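Local coordinates for mobilization protein A (Pseudomonas aeruginosa, PDB 2NS6) that cleaves one strand of plasmid DNA at the origin of transfer, acting as the relaxase that prepares the strand for conjugation, at residues His40-His45 with Leu104-Ala109; Ala20-Ile25 with His121-Glu126; Ala77-Leu82 with Arg178-Ala183; Ile2-Ala7 with Gln167-Trp172. One frame throughout, in Å; residues are numbered along the deposited sequence.

Starting at the N terminus, residues 2-7 reach 167-172 only near the far end of the chain, closing the longest of three concentric loops, interaction 4. Within it, interaction 2 joins 20-25 to 121-126, and inside that, interaction 1 pairs 40-45 with 104-109. Interaction 3 crosses all three: 77-82 lies within each loop, while its partner 178-183 follows them all. Interactions 1 and 2 meet on adjacent strands of the central sheet, where Ala109 O and His121 N probably hydrogen bond. Interactions 3 and 4 share helix 164-181 and touch through Tyr3, His4 and Trp172. Together they tie the edge strands, a middle strand and helices on both faces into one relaxase fold.

Interaction 1: residues His40-His45 with Leu104-Ala109; sequences HAESGH and LPYTLA. With MN (manganese (II) ion), chain C.
Glu42 with Leu108 and Gly44 with Tyr106 are the hydrogen-bonded pairs of two antiparallel strands in the five-stranded relaxase sheet, edge strand 38-44 lying against 106-113. The backbone bonds run both ways at the first pair, Glu42 N to Leu108 O at 3.0 Å and Leu108 N to Glu42 O at 2.7 Å; at the second, Gly44 N donates to Tyr106 O, while the return bond from Tyr106 N to Gly44 O is weak. Between them, on the face opposite Glu42 and Leu108, Ser43 OG and Thr107 OG1 share a 2.6 Å hydrogen bond, and Trp57 binds the same threonine oxygen.

The polar side chains form a chain. Tyr106 OH donates to Glu42 OE1 at 2.8 Å, and His40 NE2 donates almost straight to Glu42 OE2 (178°); each carboxylate oxygen uses its anti lone pair, and Ser92 also bonds OE2. Apolar contact runs beside this, with Glu42 CG against Leu108 CG at 3.4 Å.

Tyr106 has CG between its backbone N and carbonyl carbon (chi1 75°), and Gly44 N sits over the centre of its ring. The ring's edge turns toward the face of His45 in an offset edge-to-face pair. That imidazole is held at both ends: ND1 donates to Leu104 O at 2.9 Å, from above the carbonyl plane, while His45 NE2 binds a manganese ion, also coordinated by Gln96, at 2.4 Å.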
# COMPACT_ATOMS: atom_id res chain seq x y z
N HIS A 40 -10.36 8.66 -3.77
CA HIS A 40 -10.63 7.37 -3.15
C HIS A 40 -9.49 6.94 -2.25
O HIS A 40 -8.33 7.23 -2.52
CB HIS A 40 -10.81 6.30 -4.21
CG HIS A 40 -11.01 4.92 -3.66
ND1 HIS A 40 -12.12 4.58 -2.90
CD2 HIS A 40 -10.26 3.80 -3.75
CE1 HIS A 40 -12.04 3.31 -2.56
NE2 HIS A 40 -10.93 2.81 -3.07
N ALA A 41 -9.83 6.24 -1.17
CA ALA A 41 -8.83 5.74 -0.24
C ALA A 41 -9.34 4.43 0.35
O ALA A 41 -10.53 4.26 0.53
CB ALA A 41 -8.58 6.75 0.87
N GLU A 42 -8.42 3.50 0.61
CA GLU A 42 -8.76 2.21 1.20
C GLU A 42 -7.50 1.52 1.72
O GLU A 42 -6.40 1.74 1.21
CB GLU A 42 -9.45 1.28 0.18
CG GLU A 42 -8.55 0.81 -0.96
CD GLU A 42 -9.14 -0.36 -1.76
OE1 GLU A 42 -8.80 -1.53 -1.46
OE2 GLU A 42 -9.95 -0.10 -2.67
N SER A 43 -7.67 0.69 2.74
CA SER A 43 -6.56 -0.08 3.31
C SER A 43 -7.10 -1.49 3.43
O SER A 43 -8.30 -1.71 3.26
CB SER A 43 -6.15 0.45 4.70
OG SER A 43 -5.67 1.78 4.62
N GLY A 44 -6.23 -2.45 3.70
CA GLY A 44 -6.68 -3.82 3.84
C GLY A 44 -5.68 -4.64 4.63
O GLY A 44 -4.60 -4.16 4.96
N HIS A 45 -6.04 -5.88 4.95
CA HIS A 45 -5.16 -6.79 5.68
C HIS A 45 -4.64 -6.27 7.02
O HIS A 45 -3.59 -6.73 7.49
CB HIS A 45 -3.96 -7.14 4.80
CG HIS A 45 -4.34 -7.66 3.45
ND1 HIS A 45 -3.63 -7.36 2.31
CD2 HIS A 45 -5.37 -8.45 3.06
CE1 HIS A 45 -4.22 -7.92 1.27
NE2 HIS A 45 -5.27 -8.59 1.69
N LEU A 104 -0.45 -8.64 3.14
CA LEU A 104 0.41 -7.56 3.58
C LEU A 104 -0.47 -6.34 3.83
O LEU A 104 -1.23 -5.92 2.96
CB LEU A 104 1.44 -7.24 2.49
CG LEU A 104 2.28 -8.41 1.96
CD1 LEU A 104 3.13 -7.95 0.79
CD2 LEU A 104 3.14 -8.96 3.07
N PRO A 105 -0.40 -5.76 5.04
CA PRO A 105 -1.23 -4.58 5.29
C PRO A 105 -0.86 -3.51 4.28
O PRO A 105 0.30 -3.41 3.88
CB PRO A 105 -0.86 -4.19 6.72
CG PRO A 105 -0.50 -5.53 7.35
CD PRO A 105 0.32 -6.17 6.26
N TYR A 106 -1.83 -2.71 3.85
CA TYR A 106 -1.57 -1.66 2.89
C TYR A 106 -2.60 -0.58 3.01
O TYR A 106 -3.66 -0.78 3.60
CB TYR A 106 -1.61 -2.22 1.45
CG TYR A 106 -3.01 -2.49 0.94
CD1 TYR A 106 -3.78 -1.47 0.37
CD2 TYR A 106 -3.58 -3.75 1.06
CE1 TYR A 106 -5.10 -1.72 -0.06
CE2 TYR A 106 -4.88 -4.01 0.64
CZ TYR A 106 -5.63 -2.99 0.08
OH TYR A 106 -6.93 -3.25 -0.30
N THR A 107 -2.27 0.58 2.43
CA THR A 107 -3.16 1.73 2.38
C THR A 107 -2.91 2.33 1.01
O THR A 107 -1.75 2.48 0.58
CB THR A 107 -2.82 2.78 3.47
OG1 THR A 107 -3.11 2.25 4.77
CG2 THR A 107 -3.65 4.04 3.27
N LEU A 108 -3.98 2.64 0.29
CA LEU A 108 -3.84 3.22 -1.03
C LEU A 108 -4.79 4.39 -1.17
O LEU A 108 -5.82 4.46 -0.50
CB LEU A 108 -4.14 2.19 -2.12
CG LEU A 108 -5.58 1.75 -2.37
CD1 LEU A 108 -6.26 2.70 -3.33
CD2 LEU A 108 -5.58 0.34 -2.97
N ALA A 109 -4.43 5.32 -2.04
CA ALA A 109 -5.28 6.47 -2.26
C ALA A 109 -5.18 6.81 -3.74
O ALA A 109 -4.13 6.62 -4.36
CB ALA A 109 -4.79 7.63 -1.39
MN MN C . -6.96 -9.93 0.66
O HOH W 1 -5.86 -12.04 -0.11

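Interaction 2: residues Ala20-Ile25 with His121-Glu126; sequences AKADYI and HLMISE. With MN (manganese (II) ion), chain B.
Lys21, Ala22 and Ile25 rest on His121 and Met123 in an apolar helix-on-sheet contact, with helix 18-26 lying over strand 117-124, the middle strand of the relaxase sheet. The axes of 20-25 and 121-124 approach to 9.9 Å and run roughly antiparallel, at 154°, and no hydrogen bond passes between the segments. Met123 does most of the filling. Its sulfur nestles among three helix residues: Met123 SD is 3.5 Å from Lys21 CG, 3.8 Å from Ala22 CA and 3.9 Å from Ile25 CD1. A bend at chi3 (-70°) turns the terminal methyl, and Met123 CE ends 4.1 Å from Ala22 CB. Lys21 slides past the methionine in the opposite direction, its chain bent twice on the way to a salt bridge between NZ and Glu73.

One turn further along the helix, Ile25 lays CG2 against His121 CB at 3.8 Å, beside the root of a metal ligand. His121 NE2 binds manganese at 2.4 Å, with His111, His119 and a water completing the ligands. Ile25 also serves the site through its backbone, since its O accepts a hydrogen bond from His111 NE2. ND1 of His121, buried here, has no partner in the model.

Tyr24, the probable nucleophile that becomes linked to DNA, belongs to the same helical turn but takes no part in the packing; its ring makes a cation-pi contact with Arg27. Around the contact, Trp57 of helix 53-63 touches both Ala22 and Met123, while Phe71 of strand 71-77 touches Lys21 and Met123.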
# COMPACT_ATOMS: atom_id res chain seq x y z
N ALA A 20 3.04 10.09 8.60
CA ALA A 20 2.98 11.32 7.81
C ALA A 20 2.59 10.99 6.36
O ALA A 20 1.75 11.66 5.77
CB ALA A 20 4.33 12.04 7.85
N LYS A 21 3.21 9.95 5.80
CA LYS A 21 2.90 9.56 4.42
C LYS A 21 1.43 9.14 4.26
O LYS A 21 0.76 9.55 3.31
CB LYS A 21 3.83 8.42 3.98
CG LYS A 21 3.46 7.79 2.64
CD LYS A 21 3.62 8.76 1.49
CE LYS A 21 5.09 9.01 1.20
NZ LYS A 21 5.29 9.85 -0.01
N ALA A 22 0.92 8.34 5.20
CA ALA A 22 -0.47 7.90 5.13
C ALA A 22 -1.43 9.09 5.22
O ALA A 22 -2.39 9.19 4.45
CB ALA A 22 -0.77 6.90 6.26
N ASP A 23 -1.17 10.01 6.15
CA ASP A 23 -2.03 11.18 6.29
C ASP A 23 -2.00 12.07 5.07
O ASP A 23 -3.03 12.63 4.68
CB ASP A 23 -1.63 11.97 7.54
CG ASP A 23 -2.28 11.42 8.80
OD1 ASP A 23 -2.69 10.24 8.79
OD2 ASP A 23 -2.36 12.16 9.80
N TYR A 24 -0.84 12.21 4.46
CA TYR A 24 -0.71 13.05 3.28
C TYR A 24 -1.48 12.48 2.08
O TYR A 24 -2.36 13.15 1.54
CB TYR A 24 0.76 13.23 2.92
CG TYR A 24 1.00 14.19 1.78
CD1 TYR A 24 0.67 15.54 1.89
CD2 TYR A 24 1.55 13.75 0.58
CE1 TYR A 24 0.89 16.43 0.83
CE2 TYR A 24 1.78 14.62 -0.48
CZ TYR A 24 1.45 15.96 -0.34
OH TYR A 24 1.68 16.82 -1.39
N ILE A 25 -1.18 11.25 1.68
CA ILE A 25 -1.88 10.67 0.52
C ILE A 25 -3.38 10.51 0.73
O ILE A 25 -4.15 10.58 -0.23
CB ILE A 25 -1.27 9.31 0.08
CG1 ILE A 25 -1.48 8.24 1.16
CG2 ILE A 25 0.20 9.48 -0.23
CD1 ILE A 25 -1.18 6.83 0.66
N HIS A 121 -1.42 6.20 -5.12
CA HIS A 121 -0.28 6.04 -4.21
C HIS A 121 -0.63 4.81 -3.38
O HIS A 121 -1.73 4.70 -2.85
CB HIS A 121 -0.14 7.26 -3.29
CG HIS A 121 0.34 8.49 -3.99
ND1 HIS A 121 1.68 8.81 -4.11
CD2 HIS A 121 -0.33 9.49 -4.61
CE1 HIS A 121 1.80 9.95 -4.77
NE2 HIS A 121 0.60 10.38 -5.09
N LEU A 122 0.31 3.88 -3.26
CA LEU A 122 0.03 2.67 -2.50
C LEU A 122 1.21 2.29 -1.62
O LEU A 122 2.32 2.06 -2.11
CB LEU A 122 -0.31 1.53 -3.47
CG LEU A 122 -0.65 0.09 -3.05
CD1 LEU A 122 0.59 -0.74 -3.20
CD2 LEU A 122 -1.22 0.01 -1.66
N MET A 123 0.99 2.27 -0.31
CA MET A 123 2.06 1.89 0.60
C MET A 123 1.78 0.51 1.13
O MET A 123 0.68 0.20 1.59
CB MET A 123 2.24 2.93 1.72
CG MET A 123 0.97 3.52 2.29
SD MET A 123 1.24 5.11 3.19
CE MET A 123 2.15 4.55 4.68
N ILE A 124 2.80 -0.34 1.03
CA ILE A 124 2.72 -1.73 1.45
C ILE A 124 3.67 -2.04 2.59
O ILE A 124 4.87 -1.76 2.51
CB ILE A 124 3.10 -2.66 0.30
CG1 ILE A 124 2.33 -2.25 -0.96
CG2 ILE A 124 2.82 -4.10 0.68
CD1 ILE A 124 2.63 -3.12 -2.15
N SER A 125 3.13 -2.62 3.65
CA SER A 125 3.92 -3.01 4.81
C SER A 125 4.41 -4.42 4.53
O SER A 125 3.62 -5.31 4.21
CB SER A 125 3.05 -3.01 6.07
OG SER A 125 3.72 -3.66 7.14
N GLU A 126 5.72 -4.64 4.65
CA GLU A 126 6.29 -5.95 4.38
C GLU A 126 6.24 -6.89 5.58
O GLU A 126 7.25 -7.49 5.96
CB GLU A 126 7.73 -5.79 3.89
CG GLU A 126 7.81 -5.23 2.48
CD GLU A 126 9.18 -4.65 2.18
OE1 GLU A 126 9.78 -5.05 1.16
OE2 GLU A 126 9.64 -3.80 2.96
MN MN B . -0.46 12.44 -5.68
O HOH W 2 -1.29 14.55 -6.35

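Interaction 3: residues Ala77-Leu82 with Arg178-Ala183; sequences ALPVEL and RALERA
Leu82 and Leu180 come together methyl to methyl, and their torsions explain how. Leu180 sets CG beside its backbone N, anti to the carbonyl carbon (chi1 -80°), while Leu82 holds a chi1 of -105°, away from the usual staggered positions, with chi2 of 38° placing CD1. The two chains cross at about a right angle, and Leu82 CD1 meets Leu180 CD2 at 3.6 Å. The same Leu82 CD1 methyl lies 3.9 Å from Ala183 CB, and the other branch, CD2, comes to 4.2 Å from Ala179 CB. Leu82 is thereby fitted against the last turn of helix 164-181 and the residues just beyond its end.

On its side, Leu180 CD2 is the meeting point for the connection that follows strand 71-77. Pro79 CB approaches Leu180 CD2 to 4.0 Å. Glu81 crosses the leucine at about a right angle, and its bend at chi2 turns CD toward it. Glu81 OE1 and OE2 each lie 4.1 Å from Leu180 CD2, a van der Waals contact of a carboxylate with a methyl. No hydrogen bond links the two segments. Within them, backbone bonds shape the turns: Ala183 N to Leu180 O at the helix end, and a weak one from Leu82 N to Pro79 O.

Tyr3, ahead of strand 5-10, touches Pro79, Glu81 and Leu180, while helix 84-99 supplies Gln87 and Leu90 against Leu82 and Gln86 against Ala183, so that the chain's last helix, the N-terminal residues and helix 84-99 converge on the connection between strand 71-77 and helix 84-99.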
# COMPACT_ATOMS: atom_id res chain seq x y z
N ALA A 77 0.20 5.62 -12.70
CA ALA A 77 -0.80 6.45 -13.35
C ALA A 77 -2.03 5.61 -13.68
O ALA A 77 -1.91 4.41 -13.95
CB ALA A 77 -0.21 7.06 -14.63
N LEU A 78 -3.20 6.24 -13.67
CA LEU A 78 -4.46 5.56 -13.98
C LEU A 78 -5.00 6.00 -15.35
O LEU A 78 -4.86 7.16 -15.73
CB LEU A 78 -5.50 5.89 -12.90
CG LEU A 78 -5.25 5.34 -11.49
CD1 LEU A 78 -6.21 5.97 -10.51
CD2 LEU A 78 -5.41 3.81 -11.49
N PRO A 79 -5.60 5.08 -16.12
CA PRO A 79 -6.13 5.45 -17.44
C PRO A 79 -7.21 6.52 -17.31
O PRO A 79 -8.17 6.36 -16.55
CB PRO A 79 -6.70 4.13 -17.96
CG PRO A 79 -5.84 3.09 -17.30
CD PRO A 79 -5.73 3.63 -15.89
N VAL A 80 -7.06 7.63 -18.05
CA VAL A 80 -8.03 8.72 -17.98
C VAL A 80 -9.40 8.41 -18.58
O VAL A 80 -10.39 9.04 -18.21
CB VAL A 80 -7.51 10.00 -18.69
CG1 VAL A 80 -6.62 10.80 -17.75
CG2 VAL A 80 -6.76 9.64 -19.95
N GLU A 81 -9.45 7.45 -19.50
CA GLU A 81 -10.70 7.08 -20.15
C GLU A 81 -11.66 6.40 -19.18
O GLU A 81 -12.88 6.51 -19.31
CB GLU A 81 -10.44 6.13 -21.32
CG GLU A 81 -9.36 6.58 -22.31
CD GLU A 81 -8.07 5.77 -22.18
OE1 GLU A 81 -7.42 5.83 -21.11
OE2 GLU A 81 -7.71 5.06 -23.15
N LEU A 82 -11.09 5.67 -18.22
CA LEU A 82 -11.88 4.94 -17.23
C LEU A 82 -12.69 5.86 -16.32
O LEU A 82 -12.28 6.98 -16.04
CB LEU A 82 -10.94 4.05 -16.39
CG LEU A 82 -10.89 2.53 -16.63
CD1 LEU A 82 -11.02 2.18 -18.09
CD2 LEU A 82 -9.59 1.97 -16.05
N ARG A 178 -6.43 -4.97 -19.36
CA ARG A 178 -7.63 -5.78 -19.19
C ARG A 178 -8.83 -4.90 -18.85
O ARG A 178 -9.90 -5.04 -19.45
CB ARG A 178 -7.40 -6.81 -18.07
CG ARG A 178 -8.57 -7.77 -17.87
CD ARG A 178 -8.78 -8.10 -16.40
NE ARG A 178 -9.15 -6.92 -15.61
CZ ARG A 178 -8.28 -6.12 -15.01
NH1 ARG A 178 -8.70 -5.06 -14.33
NH2 ARG A 178 -6.98 -6.38 -15.07
N ALA A 179 -8.66 -4.00 -17.89
CA ALA A 179 -9.74 -3.11 -17.46
C ALA A 179 -10.24 -2.22 -18.59
O ALA A 179 -11.43 -1.91 -18.67
CB ALA A 179 -9.27 -2.24 -16.30
N LEU A 180 -9.31 -1.80 -19.44
CA LEU A 180 -9.65 -0.94 -20.57
C LEU A 180 -10.54 -1.64 -21.59
O LEU A 180 -11.58 -1.10 -21.97
CB LEU A 180 -8.37 -0.46 -21.26
CG LEU A 180 -7.68 0.72 -20.57
CD1 LEU A 180 -6.32 1.01 -21.20
CD2 LEU A 180 -8.59 1.93 -20.67
N GLU A 181 -10.16 -2.84 -22.01
CA GLU A 181 -10.96 -3.54 -23.00
C GLU A 181 -12.36 -3.91 -22.51
O GLU A 181 -13.33 -3.73 -23.24
CB GLU A 181 -10.24 -4.78 -23.54
CG GLU A 181 -10.04 -5.90 -22.56
CD GLU A 181 -9.70 -7.22 -23.26
OE1 GLU A 181 -10.53 -7.70 -24.06
OE2 GLU A 181 -8.60 -7.77 -23.00
N ARG A 182 -12.48 -4.41 -21.28
CA ARG A 182 -13.82 -4.75 -20.81
C ARG A 182 -14.62 -3.50 -20.48
O ARG A 182 -15.78 -3.58 -20.07
CB ARG A 182 -13.77 -5.69 -19.61
CG ARG A 182 -13.46 -5.04 -18.29
CD ARG A 182 -14.06 -5.87 -17.17
NE ARG A 182 -13.29 -5.70 -15.95
CZ ARG A 182 -12.06 -6.16 -15.79
NH1 ARG A 182 -11.46 -6.81 -16.77
NH2 ARG A 182 -11.42 -5.95 -14.64
N ALA A 183 -14.00 -2.34 -20.65
CA ALA A 183 -14.68 -1.08 -20.40
C ALA A 183 -15.10 -0.50 -21.76
O ALA A 183 -15.66 0.60 -21.83
CB ALA A 183 -13.76 -0.10 -19.66

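Interaction 4: residues Ile2-Ala7 with Gln167-Trp172; sequences IYHLTA and QTREAW
Leu5 and Arg169 have the closest CA atoms (6.2 Å) where strand 5-7, at an edge of the relaxase sheet, passes helix 167-172 with axes 8.9 Å apart and directions at 144°. This is helix-on-sheet packing in which an arginine also grips a strand carbonyl oxygen side-on with two nitrogens. The neighbours of Leu5, His4 and Thr6, bond through their backbones to strand 71-77. Leu5 O is instead held by Arg169, whose NE (2.8 Å) and NH2 (2.9 Å) both donate to it near the guanidinium plane. The arginine chain, extended from CG to NE, delivers the group, and a salt bridge from NH1 to Glu166 probably helps to fix its rotation. His4 runs beside it, pointing the same way, and His4 CE1 lies over a guanidinium face, 3.3 Å from Arg169 NH2, the planes 44° apart.

The Leu5 side chain is the apolar wedge beneath. Its chi1 of 176° sends CG toward the helix, anti to the backbone N. Leu5 CD1 touches Trp172 CB at 3.8 Å and also meets Thr168 CG2. Phe94 of helix 84-99 touches Leu5, Thr168 and Trp172 alike, and Phe76 of strand 71-77 also meets the indole, which lies between the sheet and helix 84-99. At the near edge of its ring, close to the ring plane, Tyr3 O comes to 3.1 Å from Trp172 CD1, and Tyr3 CB lies 3.4 Å from Trp172 NE1.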
# COMPACT_ATOMS: atom_id res chain seq x y z
N ILE A 2 0.85 3.46 -22.27
CA ILE A 2 1.74 3.12 -21.16
C ILE A 2 1.35 3.90 -19.90
O ILE A 2 1.16 5.11 -19.94
CB ILE A 2 3.23 3.43 -21.52
CG1 ILE A 2 3.74 2.40 -22.53
CG2 ILE A 2 4.09 3.43 -20.26
CD1 ILE A 2 3.69 0.96 -22.04
N TYR A 3 1.21 3.18 -18.79
CA TYR A 3 0.86 3.81 -17.52
C TYR A 3 2.02 3.53 -16.59
O TYR A 3 2.06 2.52 -15.90
CB TYR A 3 -0.45 3.24 -16.98
CG TYR A 3 -1.59 3.44 -17.95
CD1 TYR A 3 -2.04 2.39 -18.76
CD2 TYR A 3 -2.15 4.71 -18.15
CE1 TYR A 3 -3.01 2.60 -19.74
CE2 TYR A 3 -3.12 4.93 -19.13
CZ TYR A 3 -3.54 3.87 -19.92
OH TYR A 3 -4.47 4.08 -20.92
N HIS A 4 2.98 4.45 -16.60
CA HIS A 4 4.20 4.34 -15.82
C HIS A 4 3.98 4.03 -14.34
O HIS A 4 3.01 4.49 -13.73
CB HIS A 4 5.03 5.61 -15.98
CG HIS A 4 6.44 5.47 -15.51
ND1 HIS A 4 7.20 4.34 -15.75
CD2 HIS A 4 7.24 6.33 -14.83
CE1 HIS A 4 8.40 4.51 -15.23
NE2 HIS A 4 8.46 5.70 -14.68
N LEU A 5 4.88 3.24 -13.78
CA LEU A 5 4.83 2.85 -12.37
C LEU A 5 6.23 2.91 -11.79
O LEU A 5 7.19 2.45 -12.41
CB LEU A 5 4.26 1.44 -12.25
CG LEU A 5 4.19 0.78 -10.87
CD1 LEU A 5 3.07 -0.26 -10.86
CD2 LEU A 5 5.52 0.13 -10.52
N THR A 6 6.36 3.48 -10.59
CA THR A 6 7.65 3.57 -9.92
C THR A 6 7.49 3.02 -8.52
O THR A 6 6.38 2.70 -8.10
CB THR A 6 8.14 5.03 -9.82
OG1 THR A 6 7.18 5.80 -9.08
CG2 THR A 6 8.31 5.66 -11.21
N ALA A 7 8.59 2.91 -7.78
CA ALA A 7 8.53 2.38 -6.43
C ALA A 7 9.76 2.74 -5.62
O ALA A 7 10.84 2.92 -6.17
CB ALA A 7 8.37 0.87 -6.48
N GLN A 167 8.51 -6.81 -13.23
CA GLN A 167 7.44 -7.79 -13.11
C GLN A 167 6.17 -7.08 -12.63
O GLN A 167 5.06 -7.43 -13.03
CB GLN A 167 7.82 -8.87 -12.10
CG GLN A 167 8.39 -10.14 -12.72
CD GLN A 167 9.07 -11.03 -11.69
OE1 GLN A 167 8.64 -11.10 -10.53
NE2 GLN A 167 10.13 -11.72 -12.10
N THR A 168 6.34 -6.08 -11.77
CA THR A 168 5.19 -5.36 -11.25
C THR A 168 4.62 -4.48 -12.37
O THR A 168 3.40 -4.37 -12.54
CB THR A 168 5.60 -4.53 -10.02
OG1 THR A 168 6.12 -5.42 -9.01
CG2 THR A 168 4.40 -3.78 -9.43
N ARG A 169 5.51 -3.89 -13.15
CA ARG A 169 5.11 -3.05 -14.27
C ARG A 169 4.35 -3.88 -15.30
O ARG A 169 3.34 -3.43 -15.84
CB ARG A 169 6.35 -2.42 -14.90
CG ARG A 169 6.89 -1.28 -14.07
CD ARG A 169 8.20 -0.76 -14.60
NE ARG A 169 8.57 0.46 -13.90
CZ ARG A 169 9.72 1.11 -14.07
NH1 ARG A 169 10.62 0.65 -14.92
NH2 ARG A 169 9.95 2.22 -13.38
N GLU A 170 4.82 -5.10 -15.56
CA GLU A 170 4.13 -5.96 -16.51
C GLU A 170 2.78 -6.36 -15.94
O GLU A 170 1.80 -6.50 -16.68
CB GLU A 170 4.95 -7.22 -16.79
CG GLU A 170 4.31 -8.13 -17.83
CD GLU A 170 5.06 -9.43 -18.02
OE1 GLU A 170 4.68 -10.21 -18.92
OE2 GLU A 170 6.03 -9.69 -17.26
N ALA A 171 2.73 -6.55 -14.63
CA ALA A 171 1.49 -6.92 -13.96
C ALA A 171 0.51 -5.75 -14.03
O ALA A 171 -0.67 -5.93 -14.35
CB ALA A 171 1.77 -7.30 -12.51
N TRP A 172 0.99 -4.55 -13.75
CA TRP A 172 0.14 -3.36 -13.80
C TRP A 172 -0.42 -3.20 -15.21
O TRP A 172 -1.62 -2.93 -15.38
CB TRP A 172 0.93 -2.11 -13.40
CG TRP A 172 0.17 -0.81 -13.59
CD1 TRP A 172 0.61 0.29 -14.26
CD2 TRP A 172 -1.15 -0.50 -13.13
NE1 TRP A 172 -0.36 1.27 -14.26
CE2 TRP A 172 -1.45 0.81 -13.57
CE3 TRP A 172 -2.12 -1.19 -12.39
CZ2 TRP A 172 -2.67 1.45 -13.30
CZ3 TRP A 172 -3.34 -0.57 -12.12
CH2 TRP A 172 -3.60 0.74 -12.57